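DUF574 domain-containing protein (Thermobifida fusca, PDB 2QE6) binds S-adenosylmethionine and is probably a methyltransferase that uses it as methyl donor, although its substrate is not known. Local coordinates at residues Ser79-Asp83 and Val149-Phe155; Tyr191-Thr195 and Arg229-Asp233. The protein carries 1 engineered substitution. One frame throughout, in Å; residues are numbered along the deposited sequence.

In the fold
Both contacts pack a segment against the central sheet of a Rossmann-like methyltransferase, whose strand order 3-2-1-4-5-7-6 is the class I pattern. Contact 1 sits on strand 80-84, the first in the chain, and contact 2 on strand 191-197, the fifth; strand 160-163 runs between them, and the contact centres lie about 18 Å apart. Each is largely buried, but contact 1 lies further from the centre of the chain and reaches an exposed residue, Asp154. Their chemistry differs: in contact 1 a glutamine side chain pairs with loop backbone beside aliphatic packing, whereas contact 2 has no hydrogen bond across it and consists of apolar packing, with a selenomethionine methyl over a phenylalanine ring.

Contact 1. Residues Ser79-Asp83 and Val149-Phe155; sequences SQFLD and VRRMIDF
The carboxamide of Gln80 pairs with the backbone of Asp154 through two hydrogen bonds: Asp154 N donates to Gln80 OE1 at 2.8 Å, and Gln80 NE2 donates to Asp154 O, also at 2.8 Å. Gln80 opens the extended strand 80-84, and chi1 m with chi2 t carries its amide out to the loop that follows helix 147-152. NE2 is shared with Pro158 O, while the Asp154 carboxylate turns away to Ser156. Ile153 N hydrogen-bonds to Val149 O at 2.8 Å, and the chain is extended at Ile153 and Asp154. In register, the CA atoms of Gln80 and Ile153 lie 6.0 Å apart, those of Leu82 and Val149 8.0 Å. Ile153 (m, t) sends CD1 to within 3.6 Å of Phe81 O and 3.9 Å of Leu82 CB. Leu82 (t, p) places CD1 4.1 Å from Val149 CG2, and its CD2 meets the edge of the Phe155 ring, 4.3 Å from CZ. The contact thus joins strand 80-84, first in the chain but interior to the Rossmann-like sheet, to the loop leading into strand 160-163. Gln80 thereby satisfies one N-H and one C=O of an extended loop backbone outside the sheet, along with its own buried amide.

Contact 2. Residues Tyr191-Thr195 and Arg229-Asp233; sequences YLFMT and RQFGD
Met194, a selenomethionine, lays its terminal methyl over one face of the Phe231 ring, a Met-aromatic contact with CH-pi character: CE is 3.7 Å from the ring centroid and 16° off the normal, and SE stands at 5.2 Å. The contact belongs to the class I methyltransferase-like fold, where the turn between helix 224-229 and strand 235-243 packs on Leu192 and Met194 of strand 191-197, beside helix 175-185. The strand has regular beta geometry, so that side chains alternate: Leu192 and Met194 point toward the turn while Phe193 points away, and on that face its side chain touches Leu72 of helix 54-75. Met194 reaches out with chi1 m, chi2 t and chi3 m; Leu192 is t, p. Opposite them, Arg229 to Gly232 form a type I turn closed by Gly232 N to Arg229 O, 3.0 Å, and Gly232 takes positive phi (55°) as the chain leaves the helix. Phe231, with chi1 m and chi2 near 90°, aims its ring at the strand; the CA atoms of Leu192 and Phe231 are 7.2 Å apart. Leu192 CD2 packs 4.1 Å from Phe231 CD2 and 3.7 Å from Gln230 O. Gln230 CB lies 3.5 Å from Met194 CE, while the amide turns away to Asp176. At the rim of the aromatic ring, near its plane, Leu192 O lies 3.4 Å from Phe231 CE2.

Contact 1. Residues Ser79-Asp83 and Val149-Phe155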
# COMPACT_ATOMS: atom_id res chain seq x y z
N SER A 79 9.68 15.03 -1.09
CA SER A 79 10.66 14.62 -0.08
C SER A 79 10.05 14.06 1.19
O SER A 79 10.78 13.72 2.08
CB SER A 79 11.61 15.78 0.26
OG SER A 79 12.28 16.17 -0.91
N GLN A 80 8.71 13.89 1.23
CA GLN A 80 7.98 13.54 2.44
C GLN A 80 6.93 12.53 2.06
O GLN A 80 6.10 12.84 1.23
CB GLN A 80 7.20 14.74 3.02
CG GLN A 80 7.97 16.03 3.13
CD GLN A 80 7.29 17.10 3.97
OE1 GLN A 80 7.70 17.37 5.10
NE2 GLN A 80 6.27 17.74 3.41
N PHE A 81 6.99 11.32 2.64
CA PHE A 81 6.01 10.25 2.34
C PHE A 81 5.40 9.73 3.63
O PHE A 81 6.11 9.54 4.64
CB PHE A 81 6.67 9.07 1.58
CG PHE A 81 7.31 9.46 0.28
CD1 PHE A 81 8.49 10.16 0.25
CD2 PHE A 81 6.70 9.18 -0.91
CE1 PHE A 81 9.07 10.53 -0.95
CE2 PHE A 81 7.27 9.57 -2.12
CZ PHE A 81 8.46 10.23 -2.14
N LEU A 82 4.10 9.49 3.58
CA LEU A 82 3.37 8.79 4.63
C LEU A 82 2.79 7.52 4.02
O LEU A 82 1.93 7.56 3.15
CB LEU A 82 2.26 9.68 5.20
CG LEU A 82 1.42 9.10 6.33
CD1 LEU A 82 2.30 8.62 7.50
CD2 LEU A 82 0.38 10.15 6.80
N ASP A 83 3.32 6.39 4.45
CA ASP A 83 3.04 5.12 3.82
C ASP A 83 2.12 4.33 4.75
O ASP A 83 2.57 3.70 5.73
CB ASP A 83 4.36 4.40 3.54
CG ASP A 83 4.21 3.09 2.72
OD1 ASP A 83 3.07 2.68 2.36
OD2 ASP A 83 5.28 2.45 2.47
N VAL A 149 4.93 11.42 12.87
CA VAL A 149 4.40 12.25 11.79
C VAL A 149 4.76 13.71 11.96
O VAL A 149 5.31 14.32 11.03
CB VAL A 149 2.88 12.06 11.60
CG1 VAL A 149 2.32 13.07 10.63
CG2 VAL A 149 2.65 10.68 11.08
N ARG A 150 4.50 14.27 13.15
CA ARG A 150 4.73 15.70 13.37
C ARG A 150 6.19 16.10 13.30
O ARG A 150 6.51 17.17 12.80
CB ARG A 150 4.05 16.18 14.66
CG ARG A 150 2.51 16.11 14.53
CD ARG A 150 1.79 17.34 15.07
NE ARG A 150 1.67 17.26 16.53
CZ ARG A 150 0.57 17.49 17.24
NH1 ARG A 150 -0.57 17.86 16.66
NH2 ARG A 150 0.62 17.37 18.56
N ARG A 151 7.09 15.22 13.73
CA ARG A 151 8.51 15.51 13.64
C ARG A 151 9.13 15.21 12.26
O ARG A 151 10.23 15.66 11.99
CB ARG A 151 9.29 14.78 14.73
CG ARG A 151 9.64 13.35 14.43
CD ARG A 151 10.16 12.59 15.67
NE ARG A 151 10.38 11.18 15.32
CZ ARG A 151 11.45 10.71 14.67
NH1 ARG A 151 12.45 11.52 14.29
NH2 ARG A 151 11.54 9.40 14.40
N MSE A 152 8.43 14.46 11.41
CA MSE A 152 8.98 14.04 10.10
C MSE A 152 8.36 14.73 8.89
O MSE A 152 9.05 14.95 7.91
CB MSE A 152 8.75 12.53 9.90
CG MSE A 152 9.57 11.68 10.84
SE MSE A 152 11.36 11.50 10.19
CE MSE A 152 11.40 9.63 10.67
N ILE A 153 7.07 15.02 8.96
CA ILE A 153 6.36 15.58 7.83
C ILE A 153 5.79 16.96 8.16
O ILE A 153 5.07 17.13 9.13
CB ILE A 153 5.22 14.64 7.39
CG1 ILE A 153 5.79 13.24 7.09
CG2 ILE A 153 4.47 15.21 6.20
CD1 ILE A 153 4.79 12.21 6.71
N ASP A 154 6.14 17.93 7.33
CA ASP A 154 5.57 19.28 7.39
C ASP A 154 4.49 19.33 6.33
O ASP A 154 4.79 19.35 5.14
CB ASP A 154 6.67 20.29 7.09
CG ASP A 154 6.16 21.71 7.03
OD1 ASP A 154 4.99 21.97 7.37
OD2 ASP A 154 6.95 22.57 6.63
N PHE A 155 3.22 19.29 6.76
CA PHE A 155 2.12 19.23 5.82
C PHE A 155 1.83 20.59 5.16
O PHE A 155 0.98 20.66 4.27
CB PHE A 155 0.86 18.65 6.47
CG PHE A 155 0.88 17.16 6.62
CD1 PHE A 155 0.77 16.33 5.51
CD2 PHE A 155 1.01 16.58 7.88
CE1 PHE A 155 0.79 14.96 5.65
CE2 PHE A 155 1.03 15.20 8.02
CZ PHE A 155 0.92 14.40 6.92

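Contact 2. Residues Tyr191-Thr195 and Arg229-Asp233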
# COMPACT_ATOMS: atom_id res chain seq x y z
N TYR A 191 0.64 14.59 -3.43
CA TYR A 191 0.09 13.46 -4.17
C TYR A 191 -0.56 12.45 -3.26
O TYR A 191 -0.19 12.33 -2.09
CB TYR A 191 1.19 12.78 -4.98
CG TYR A 191 1.81 13.66 -6.06
CD1 TYR A 191 2.78 14.57 -5.76
CD2 TYR A 191 1.39 13.56 -7.39
CE1 TYR A 191 3.37 15.36 -6.76
CE2 TYR A 191 1.95 14.34 -8.39
CZ TYR A 191 2.95 15.23 -8.07
OH TYR A 191 3.49 16.02 -9.03
N LEU A 192 -1.55 11.74 -3.81
CA LEU A 192 -2.13 10.53 -3.24
C LEU A 192 -1.86 9.37 -4.20
O LEU A 192 -2.20 9.45 -5.38
CB LEU A 192 -3.64 10.69 -3.06
CG LEU A 192 -4.43 9.54 -2.42
CD1 LEU A 192 -3.96 9.27 -1.02
CD2 LEU A 192 -5.94 9.89 -2.48
N PHE A 193 -1.18 8.33 -3.70
CA PHE A 193 -0.82 7.11 -4.48
C PHE A 193 -1.57 5.94 -3.82
O PHE A 193 -1.35 5.65 -2.64
CB PHE A 193 0.72 6.96 -4.41
CG PHE A 193 1.30 5.74 -5.08
CD1 PHE A 193 0.61 4.98 -6.01
CD2 PHE A 193 2.65 5.41 -4.83
CE1 PHE A 193 1.20 3.90 -6.66
CE2 PHE A 193 3.24 4.31 -5.46
CZ PHE A 193 2.51 3.56 -6.40
N MSE A 194 -2.51 5.31 -4.54
CA MSE A 194 -3.20 4.16 -4.02
C MSE A 194 -3.23 3.01 -5.01
O MSE A 194 -3.18 3.23 -6.22
CB MSE A 194 -4.66 4.52 -3.70
CG MSE A 194 -4.80 5.79 -2.88
SE MSE A 194 -6.58 5.95 -2.12
CE MSE A 194 -7.58 6.62 -3.67
N THR A 195 -3.34 1.78 -4.50
CA THR A 195 -3.64 0.65 -5.37
C THR A 195 -4.77 -0.11 -4.70
O THR A 195 -4.99 0.03 -3.50
CB THR A 195 -2.44 -0.24 -5.68
OG1 THR A 195 -2.16 -1.07 -4.54
CG2 THR A 195 -1.24 0.60 -6.10
N ARG A 229 -12.85 7.73 -7.88
CA ARG A 229 -13.62 8.60 -7.02
C ARG A 229 -12.91 8.93 -5.72
O ARG A 229 -13.12 10.00 -5.15
CB ARG A 229 -14.95 7.95 -6.72
CG ARG A 229 -15.94 8.80 -6.00
CD ARG A 229 -17.27 8.04 -5.85
NE ARG A 229 -17.92 8.57 -4.67
CZ ARG A 229 -17.87 8.01 -3.46
NH1 ARG A 229 -17.27 6.85 -3.25
NH2 ARG A 229 -18.49 8.61 -2.45
N GLN A 230 -12.12 8.00 -5.21
CA GLN A 230 -11.44 8.19 -3.92
C GLN A 230 -10.23 9.11 -4.04
O GLN A 230 -9.62 9.48 -3.04
CB GLN A 230 -11.07 6.85 -3.30
CG GLN A 230 -12.31 6.05 -2.83
CD GLN A 230 -13.13 6.78 -1.85
OE1 GLN A 230 -12.60 7.54 -1.03
NE2 GLN A 230 -14.47 6.59 -1.92
N PHE A 231 -9.91 9.49 -5.27
CA PHE A 231 -8.95 10.56 -5.51
C PHE A 231 -9.61 11.97 -5.40
O PHE A 231 -8.92 12.96 -5.47
CB PHE A 231 -8.27 10.35 -6.87
CG PHE A 231 -7.33 9.16 -6.90
CD1 PHE A 231 -7.80 7.89 -7.19
CD2 PHE A 231 -6.00 9.30 -6.58
CE1 PHE A 231 -6.96 6.79 -7.17
CE2 PHE A 231 -5.13 8.20 -6.58
CZ PHE A 231 -5.61 6.96 -6.88
N GLY A 232 -10.93 12.04 -5.22
CA GLY A 232 -11.61 13.34 -5.00
C GLY A 232 -11.28 14.31 -6.12
O GLY A 232 -11.25 13.92 -7.25
N ASP A 233 -11.01 15.56 -5.78
CA ASP A 233 -10.58 16.61 -6.71
C ASP A 233 -9.16 16.52 -7.18
O ASP A 233 -8.69 17.43 -7.86
CB ASP A 233 -10.57 17.99 -6.01
CG ASP A 233 -11.91 18.44 -5.52
OD1 ASP A 233 -12.95 17.96 -6.05
OD2 ASP A 233 -11.90 19.30 -4.60